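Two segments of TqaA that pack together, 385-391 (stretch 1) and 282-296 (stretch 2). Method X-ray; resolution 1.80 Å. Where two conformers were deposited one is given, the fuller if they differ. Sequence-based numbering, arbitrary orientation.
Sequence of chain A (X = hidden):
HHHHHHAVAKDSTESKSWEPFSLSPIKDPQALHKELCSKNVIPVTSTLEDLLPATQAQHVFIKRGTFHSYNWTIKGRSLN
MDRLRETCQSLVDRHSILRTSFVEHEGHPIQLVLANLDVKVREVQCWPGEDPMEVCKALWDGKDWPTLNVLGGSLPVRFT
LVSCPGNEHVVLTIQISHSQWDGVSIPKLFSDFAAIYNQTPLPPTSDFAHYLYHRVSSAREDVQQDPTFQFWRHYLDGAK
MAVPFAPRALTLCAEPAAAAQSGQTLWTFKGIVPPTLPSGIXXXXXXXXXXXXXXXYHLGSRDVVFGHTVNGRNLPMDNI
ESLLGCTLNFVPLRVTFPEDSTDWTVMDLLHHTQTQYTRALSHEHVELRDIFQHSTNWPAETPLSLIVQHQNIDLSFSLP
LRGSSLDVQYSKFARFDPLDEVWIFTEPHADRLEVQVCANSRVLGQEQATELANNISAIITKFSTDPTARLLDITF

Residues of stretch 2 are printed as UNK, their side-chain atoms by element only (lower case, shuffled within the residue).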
ATOM      1  N   SER A 385     -14.201  -5.065   7.110  1.00 16.38           N
ATOM      2  CA  SER A 385     -14.534  -6.276   6.368  1.00 16.92           C
ATOM      3  C   SER A 385     -14.586  -6.024   4.863  1.00 17.26           C
ATOM      4  O   SER A 385     -14.557  -6.970   4.064  1.00 17.56           O
ATOM      5  CB  SER A 385     -15.866  -6.841   6.855  1.00 22.28           C
ATOM      6  OG  SER A 385     -16.886  -5.878   6.703  1.00 27.27           O
ATOM      7  N   LEU A 386     -14.705  -4.751   4.495  1.00 16.20           N
ATOM      8  CA  LEU A 386     -14.691  -4.307   3.105  1.00 14.85           C
ATOM      9  C   LEU A 386     -13.817  -3.080   3.002  1.00 18.25           C
ATOM     10  O   LEU A 386     -13.973  -2.131   3.775  1.00 17.73           O
ATOM     11  CB  LEU A 386     -16.109  -3.985   2.606  1.00 16.08           C
ATOM     12  CG  LEU A 386     -16.149  -3.422   1.188  1.00 17.84           C
ATOM     13  CD1 LEU A 386     -15.822  -4.517   0.175  1.00 20.31           C
ATOM     14  CD2 LEU A 386     -17.530  -2.811   0.896  1.00 21.19           C
ATOM     15  N   ILE A 387     -12.862  -3.097   2.077  1.00 15.37           N
ATOM     16  CA  ILE A 387     -11.986  -1.953   1.904  1.00 13.03           C
ATOM     17  C   ILE A 387     -11.966  -1.540   0.440  1.00 15.37           C
ATOM     18  O   ILE A 387     -11.646  -2.341  -0.436  1.00 16.85           O
ATOM     19  CB  ILE A 387     -10.546  -2.247   2.362  1.00 16.36           C
ATOM     20  CG1 ILE A 387     -10.554  -2.778   3.799  1.00 19.49           C
ATOM     21  CG2 ILE A 387      -9.660  -0.983   2.196  1.00 14.62           C
ATOM     22  CD1 ILE A 387      -9.172  -3.086   4.367  1.00 21.50           C
ATOM     23  N   VAL A 388     -12.300  -0.279   0.193  1.00 14.58           N
ATOM     24  CA  VAL A 388     -12.307   0.271  -1.153  1.00 14.14           C
ATOM     25  C   VAL A 388     -11.069   1.131  -1.362  1.00 16.22           C
ATOM     26  O   VAL A 388     -10.794   2.066  -0.590  1.00 15.14           O
ATOM     27  CB  VAL A 388     -13.552   1.097  -1.403  1.00 17.53           C
ATOM     28  CG1 VAL A 388     -13.493   1.758  -2.777  1.00 16.47           C
ATOM     29  CG2 VAL A 388     -14.790   0.198  -1.252  1.00 17.12           C
ATOM     30  N   GLN A 389     -10.309   0.801  -2.401  1.00 15.31           N
ATOM     31  CA  GLN A 389      -9.055   1.501  -2.685  1.00 15.70           C
ATOM     32  C   GLN A 389      -9.047   1.981  -4.135  1.00 16.84           C
ATOM     33  O   GLN A 389      -8.880   1.171  -5.058  1.00 16.81           O
ATOM     34  CB  GLN A 389      -7.854   0.593  -2.439  1.00 15.28           C
ATOM     35  CG  GLN A 389      -6.501   1.303  -2.640  1.00 15.65           C
ATOM     36  CD  GLN A 389      -5.344   0.519  -2.045  1.00 17.69           C
ATOM     37  OE1 GLN A 389      -5.446  -0.034  -0.936  1.00 17.75           O
ATOM     38  NE2 GLN A 389      -4.225   0.481  -2.763  1.00 19.81           N
ATOM     39  N   HIS A 390      -9.214   3.285  -4.334  1.00 15.16           N
ATOM     40  CA  HIS A 390      -9.106   3.847  -5.677  1.00 15.51           C
ATOM     41  C   HIS A 390      -7.646   4.191  -5.961  1.00 17.48           C
ATOM     42  O   HIS A 390      -6.995   4.886  -5.173  1.00 19.14           O
ATOM     43  CB  HIS A 390      -9.958   5.099  -5.852  1.00 19.91           C
ATOM     44  CG  HIS A 390      -9.804   5.694  -7.211  1.00 19.36           C
ATOM     45  ND1 HIS A 390     -10.137   4.999  -8.354  1.00 18.38           N
ATOM     46  CD2 HIS A 390      -9.257   6.860  -7.621  1.00 21.28           C
ATOM     47  CE1 HIS A 390      -9.853   5.740  -9.410  1.00 22.12           C
ATOM     48  NE2 HIS A 390      -9.330   6.881  -8.993  1.00 18.42           N
ATOM     49  N   GLN A 391      -7.132   3.697  -7.079  1.00 15.95           N
ATOM     50  CA  GLN A 391      -5.711   3.833  -7.385  1.00 16.91           C
ATOM     51  C   GLN A 391      -5.422   5.101  -8.174  1.00 22.86           C
ATOM     52  O   GLN A 391      -5.160   5.032  -9.369  1.00 22.16           O
ATOM     53  CB  GLN A 391      -5.232   2.606  -8.177  1.00 17.96           C
ATOM     54  CG  GLN A 391      -5.544   1.276  -7.506  1.00 19.71           C
ATOM     55  CD  GLN A 391      -4.611   0.934  -6.357  1.00 25.96           C
ATOM     56  OE1 GLN A 391      -4.334   1.754  -5.482  1.00 21.18           O
ATOM     57  NE2 GLN A 391      -4.134  -0.305  -6.350  1.00 32.59           N
ATOM     58  N   UNK A 282     -14.504  13.712  -7.630  1.00 18.73           N
ATOM     59  CA  UNK A 282     -13.396  12.856  -8.025  1.00 19.93           C
ATOM     60  C   UNK A 282     -13.829  11.436  -8.358  1.00 16.50           C
ATOM     61  O   UNK A 282     -14.934  11.002  -8.020  1.00 17.83           O
ATOM     62  c   UNK A 282     -11.870  14.151  -6.502  1.00 23.56           C
ATOM     63  c   UNK A 282     -12.327  12.762  -6.922  1.00 24.44           C
ATOM     64  o   UNK A 282     -12.862  12.049  -5.794  1.00 20.89           O
ATOM     65  N   UNK A 283     -12.938  10.720  -9.033  1.00 19.13           N
ATOM     66  CA  UNK A 283     -13.194   9.337  -9.385  1.00 19.89           C
ATOM     67  C   UNK A 283     -13.317   8.486  -8.118  1.00 16.69           C
ATOM     68  O   UNK A 283     -14.158   7.600  -8.052  1.00 17.67           O
ATOM     69  c   UNK A 283     -12.419   7.423 -10.922  1.00 19.67           C
ATOM     70  c   UNK A 283     -12.076   8.785 -10.293  1.00 19.70           C
ATOM     71  c   UNK A 283     -13.109   8.439 -13.387  1.00 29.13           C
ATOM     72  s   UNK A 283     -13.832   7.487 -12.038  1.00 25.07           S
ATOM     73  N   UNK A 284     -12.485   8.753  -7.117  1.00 15.87           N
ATOM     74  CA  UNK A 284     -12.571   7.989  -5.869  1.00 16.95           C
ATOM     75  C   UNK A 284     -13.960   8.131  -5.234  1.00 16.51           C
ATOM     76  O   UNK A 284     -14.528   7.158  -4.741  1.00 16.90           O
ATOM     77  c   UNK A 284     -11.496   8.436  -4.884  1.00 18.81           C
ATOM     78  N   UNK A 285     -14.495   9.346  -5.253  1.00 16.02           N
ATOM     79  CA  UNK A 285     -15.840   9.607  -4.738  1.00 15.86           C
ATOM     80  C   UNK A 285     -16.893   8.799  -5.471  1.00 15.40           C
ATOM     81  O   UNK A 285     -17.792   8.208  -4.868  1.00 14.67           O
ATOM     82  c   UNK A 285     -17.635  11.404  -4.454  1.00 16.20           C
ATOM     83  o   UNK A 285     -15.323  11.800  -3.911  1.00 16.87           O
ATOM     84  c   UNK A 285     -16.168  11.113  -4.831  1.00 15.85           C
ATOM     85  N   UNK A 286     -16.785   8.782  -6.792  1.00 15.72           N
ATOM     86  CA  UNK A 286     -17.734   8.044  -7.613  1.00 16.72           C
ATOM     87  C   UNK A 286     -17.724   6.553  -7.245  1.00 14.43           C
ATOM     88  O   UNK A 286     -18.769   5.938  -7.059  1.00 15.99           O
ATOM     89  c   UNK A 286     -17.908   7.985 -11.503  1.00 23.60           C
ATOM     90  c   UNK A 286     -18.356   7.611 -10.101  1.00 23.61           C
ATOM     91  c   UNK A 286     -17.402   8.253  -9.098  1.00 20.18           C
ATOM     92  c   UNK A 286     -19.779   8.108  -9.873  1.00 24.85           C
ATOM     93  N   UNK A 287     -16.532   5.979  -7.086  1.00 13.25           N
ATOM     94  CA  UNK A 287     -16.438   4.581  -6.724  1.00 13.95           C
ATOM     95  C   UNK A 287     -16.991   4.310  -5.316  1.00 14.83           C
ATOM     96  O   UNK A 287     -17.710   3.331  -5.080  1.00 14.74           O
ATOM     97  c   UNK A 287     -14.978   4.098  -6.782  1.00 18.99           C
ATOM     98  c   UNK A 287     -14.452   4.196  -8.225  1.00 19.12           C
ATOM     99  c   UNK A 287     -14.881   2.688  -6.232  1.00 19.51           C
ATOM    100  N   UNK A 288     -16.637   5.172  -4.373  1.00 14.27           N
ATOM    101  CA  UNK A 288     -17.071   4.960  -2.991  1.00 13.13           C
ATOM    102  C   UNK A 288     -18.567   5.220  -2.815  1.00 14.04           C
ATOM    103  O   UNK A 288     -19.224   4.534  -2.019  1.00 12.76           O
ATOM    104  n   UNK A 288     -11.284   6.579  -1.211  1.00 19.52           N
ATOM    105  c   UNK A 288     -12.356   5.637  -1.690  1.00 16.75           C
ATOM    106  c   UNK A 288     -16.219   5.832  -2.054  1.00 13.60           C
ATOM    107  c   UNK A 288     -14.795   5.241  -2.007  1.00 14.36           C
ATOM    108  c   UNK A 288     -13.769   6.246  -1.534  1.00 20.89           C
ATOM    109  N   UNK A 289     -19.114   6.193  -3.549  1.00 11.96           N
ATOM    110  CA  UNK A 289     -20.562   6.433  -3.496  1.00 12.66           C
ATOM    111  C   UNK A 289     -21.318   5.249  -4.054  1.00 13.90           C
ATOM    112  O   UNK A 289     -22.357   4.863  -3.521  1.00 12.36           O
ATOM    113  c   UNK A 289     -20.938   7.690  -4.261  1.00 13.65           C
ATOM    114  N   UNK A 290     -20.802   4.661  -5.138  1.00 12.77           N
ATOM    115  CA  UNK A 290     -21.454   3.497  -5.721  1.00 13.91           C
ATOM    116  C   UNK A 290     -21.465   2.337  -4.716  1.00 13.74           C
ATOM    117  O   UNK A 290     -22.464   1.622  -4.560  1.00 15.80           O
ATOM    118  c   UNK A 290     -20.738   3.071  -7.035  1.00 14.41           C
ATOM    119  N   UNK A 291     -20.340   2.156  -4.039  1.00 12.46           N
ATOM    120  CA  UNK A 291     -20.216   1.119  -3.024  1.00 13.38           C
ATOM    121  C   UNK A 291     -21.200   1.370  -1.866  1.00 14.84           C
ATOM    122  O   UNK A 291     -21.819   0.427  -1.349  1.00 13.33           O
ATOM    123  c   UNK A 291     -18.643  -0.036  -1.423  1.00 16.89           C
ATOM    124  c   UNK A 291     -18.774   1.047  -2.499  1.00 14.10           C
ATOM    125  o   UNK A 291     -17.903   0.733  -3.600  1.00 14.70           O
ATOM    126  N   UNK A 292     -21.352   2.632  -1.475  1.00 12.52           N
ATOM    127  CA  UNK A 292     -22.281   2.960  -0.386  1.00 11.58           C
ATOM    128  C   UNK A 292     -23.720   2.647  -0.750  1.00 11.07           C
ATOM    129  O   UNK A 292     -24.475   2.131   0.074  1.00 13.04           O
ATOM    130  c   UNK A 292     -22.161   4.431   0.007  1.00 12.47           C
ATOM    131  N   UNK A 293     -24.098   2.947  -1.985  1.00 12.49           N
ATOM    132  CA  UNK A 293     -25.462   2.664  -2.416  1.00 13.56           C
ATOM    133  C   UNK A 293     -25.705   1.157  -2.450  1.00 12.29           C
ATOM    134  O   UNK A 293     -26.779   0.678  -2.037  1.00 13.92           O
ATOM    135  c   UNK A 293     -27.207   3.069  -4.219  1.00 15.32           C
ATOM    136  c   UNK A 293     -28.176   3.737  -3.236  1.00 18.25           C
ATOM    137  c   UNK A 293     -27.394   3.608  -5.622  1.00 23.43           C
ATOM    138  c   UNK A 293     -25.753   3.276  -3.790  1.00 13.45           C
ATOM    139  N   UNK A 294     -24.727   0.424  -2.977  1.00 13.02           N
ATOM    140  CA  UNK A 294     -24.769  -1.037  -3.014  1.00 14.55           C
ATOM    141  C   UNK A 294     -25.006  -1.586  -1.610  1.00 13.42           C
ATOM    142  O   UNK A 294     -25.897  -2.439  -1.391  1.00 14.36           O
ATOM    143  c   UNK A 294     -23.849  -3.878  -4.607  1.00 19.05           C
ATOM    144  c   UNK A 294     -23.742  -5.284  -4.567  1.00 18.66           C
ATOM    145  c   UNK A 294     -22.752  -3.745  -2.491  1.00 19.00           C
ATOM    146  c   UNK A 294     -23.464  -1.596  -3.615  1.00 13.78           C
ATOM    147  c   UNK A 294     -23.150  -5.893  -3.482  1.00 16.52           C
ATOM    148  c   UNK A 294     -22.648  -5.130  -2.443  1.00 20.12           C
ATOM    149  c   UNK A 294     -23.362  -3.111  -3.567  1.00 15.66           C
ATOM    150  N   UNK A 295     -24.224  -1.095  -0.648  1.00 12.11           N
ATOM    151  CA  UNK A 295     -24.387  -1.569   0.721  1.00 13.58           C
ATOM    152  C   UNK A 295     -25.723  -1.140   1.342  1.00 14.07           C
ATOM    153  O   UNK A 295     -26.348  -1.910   2.062  1.00 14.69           O
ATOM    154  c   UNK A 295     -21.872  -1.707   1.317  1.00 15.21           C
ATOM    155  c   UNK A 295     -21.872  -3.184   1.628  1.00 19.08           C
ATOM    156  c   UNK A 295     -20.798  -0.981   2.140  1.00 16.01           C
ATOM    157  c   UNK A 295     -23.245  -1.072   1.603  1.00 13.72           C
ATOM    158  N   UNK A 296     -26.153   0.086   1.083  1.00 12.09           N
ATOM    159  CA  UNK A 296     -27.413   0.563   1.656  0.72 13.65           C
ATOM    160  C   UNK A 296     -28.550  -0.369   1.238  1.00 16.20           C
ATOM    161  O   UNK A 296     -29.412  -0.709   2.042  1.00 16.10           O
ATOM    162  o   UNK A 296     -28.114   2.120  -0.118  0.72 15.16           O
ATOM    163  c   UNK A 296     -27.707   2.006   1.238  0.72 14.31           C
TER
HETATM  164  O   HOH W   1      -8.928   5.104  -2.016  1.00 19.41           O

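Position 282 carries three side-chain atoms, a carbon bearing one oxygen and one carbon, and makes no contact with stretch 1. A beta-branched hydroxyl side chain is Thr 282, the N-cap of the helix that follows. Position 283 has an unbranched chain of two carbons, a sulfur and a terminal carbon; its CB points toward the strand and its second carbon lies against the His 390 ring, but the end of the chain leads away. This is Met 283, with CG 3.4 Å from His 390 CE1.

Position 284 has a single side-chain carbon, which packs against His 390, and is therefore Ala 284. Its CB sits 3.8 Å from His 390 CB, and its backbone N is 3.8 Å from His 390 CD2. At 285 a carbon again bears one oxygen and one carbon, pointing away from the strand, giving Thr 285. Position 286 shows four carbons forked at the second, out of reach of stretch 1, the pattern of Leu 286.

Position 287 has three carbons branching at the first, directed toward the strand and touching Val 388, so it is Val 287. Its CG1 is 3.8 Å from Val 388 CG1. Position 288 is a row of four carbons ending in nitrogen, with its second carbon against Val 388, hence Lys 288. Its CB leaves sideways, yet the extended chain, with chi2 to chi4 all t, reaches across the strand, so that its end comes nearer; CG packs 3.8 Å from Val 388 CG1. Positions 289 and 290 each hold one carbon, both out of reach, so they are Ala 289 and Ala 290.

At 291 a carbon carries one oxygen and one carbon, the latter touching Leu 386 and Val 388: Thr 291. With chi1 at -60° (m), its OG1 donates to Val 287 O at 3.0 Å within the helix, while CG2 lies 3.8 Å from Leu 386 CD2 and 3.9 Å from Val 388 CG2. Position 292 has one carbon, out of reach, and is Ala 292. Position 293, four carbons forked at the second and out of reach of stretch 1, is Leu 293. Position 294 has one carbon followed by a six-carbon ring and makes no contact with stretch 1; it is Phe 294. Position 295 repeats the forked four-carbon pattern, touches Leu 386 and is Leu 295, whose CD1 is 3.9 Å from Leu 386 CD2. Position 296, one carbon and one oxygen, is Ser 296, whose OG donates to Leu 293 O at 2.7 Å.

The contact joins a strand and a helix running nearly antiparallel, at 157°, with axes 8.6 Å apart at closest approach. Alternation along the strand sends Leu 386, Val 388 and His 390 toward the helix, where 283, 287, 291 and 295 recur every four residues to meet them. The closest CA-CA approach between the stretches is 5.4 Å, between Ala 284 CA and His 390 CA, and Ala 284 N lies over one face of the imidazole. No direct hydrogen bond crosses the 399 Å² of buried surface. One water instead accepts from Lys 288 NZ (2.9 Å to the water O) and from His 390 N (3.0 Å to the same O), adding a polar bridge to packing that is otherwise mainly van der Waals.

Stretch 2, residues 282-296: TMATLVKAATALFLS
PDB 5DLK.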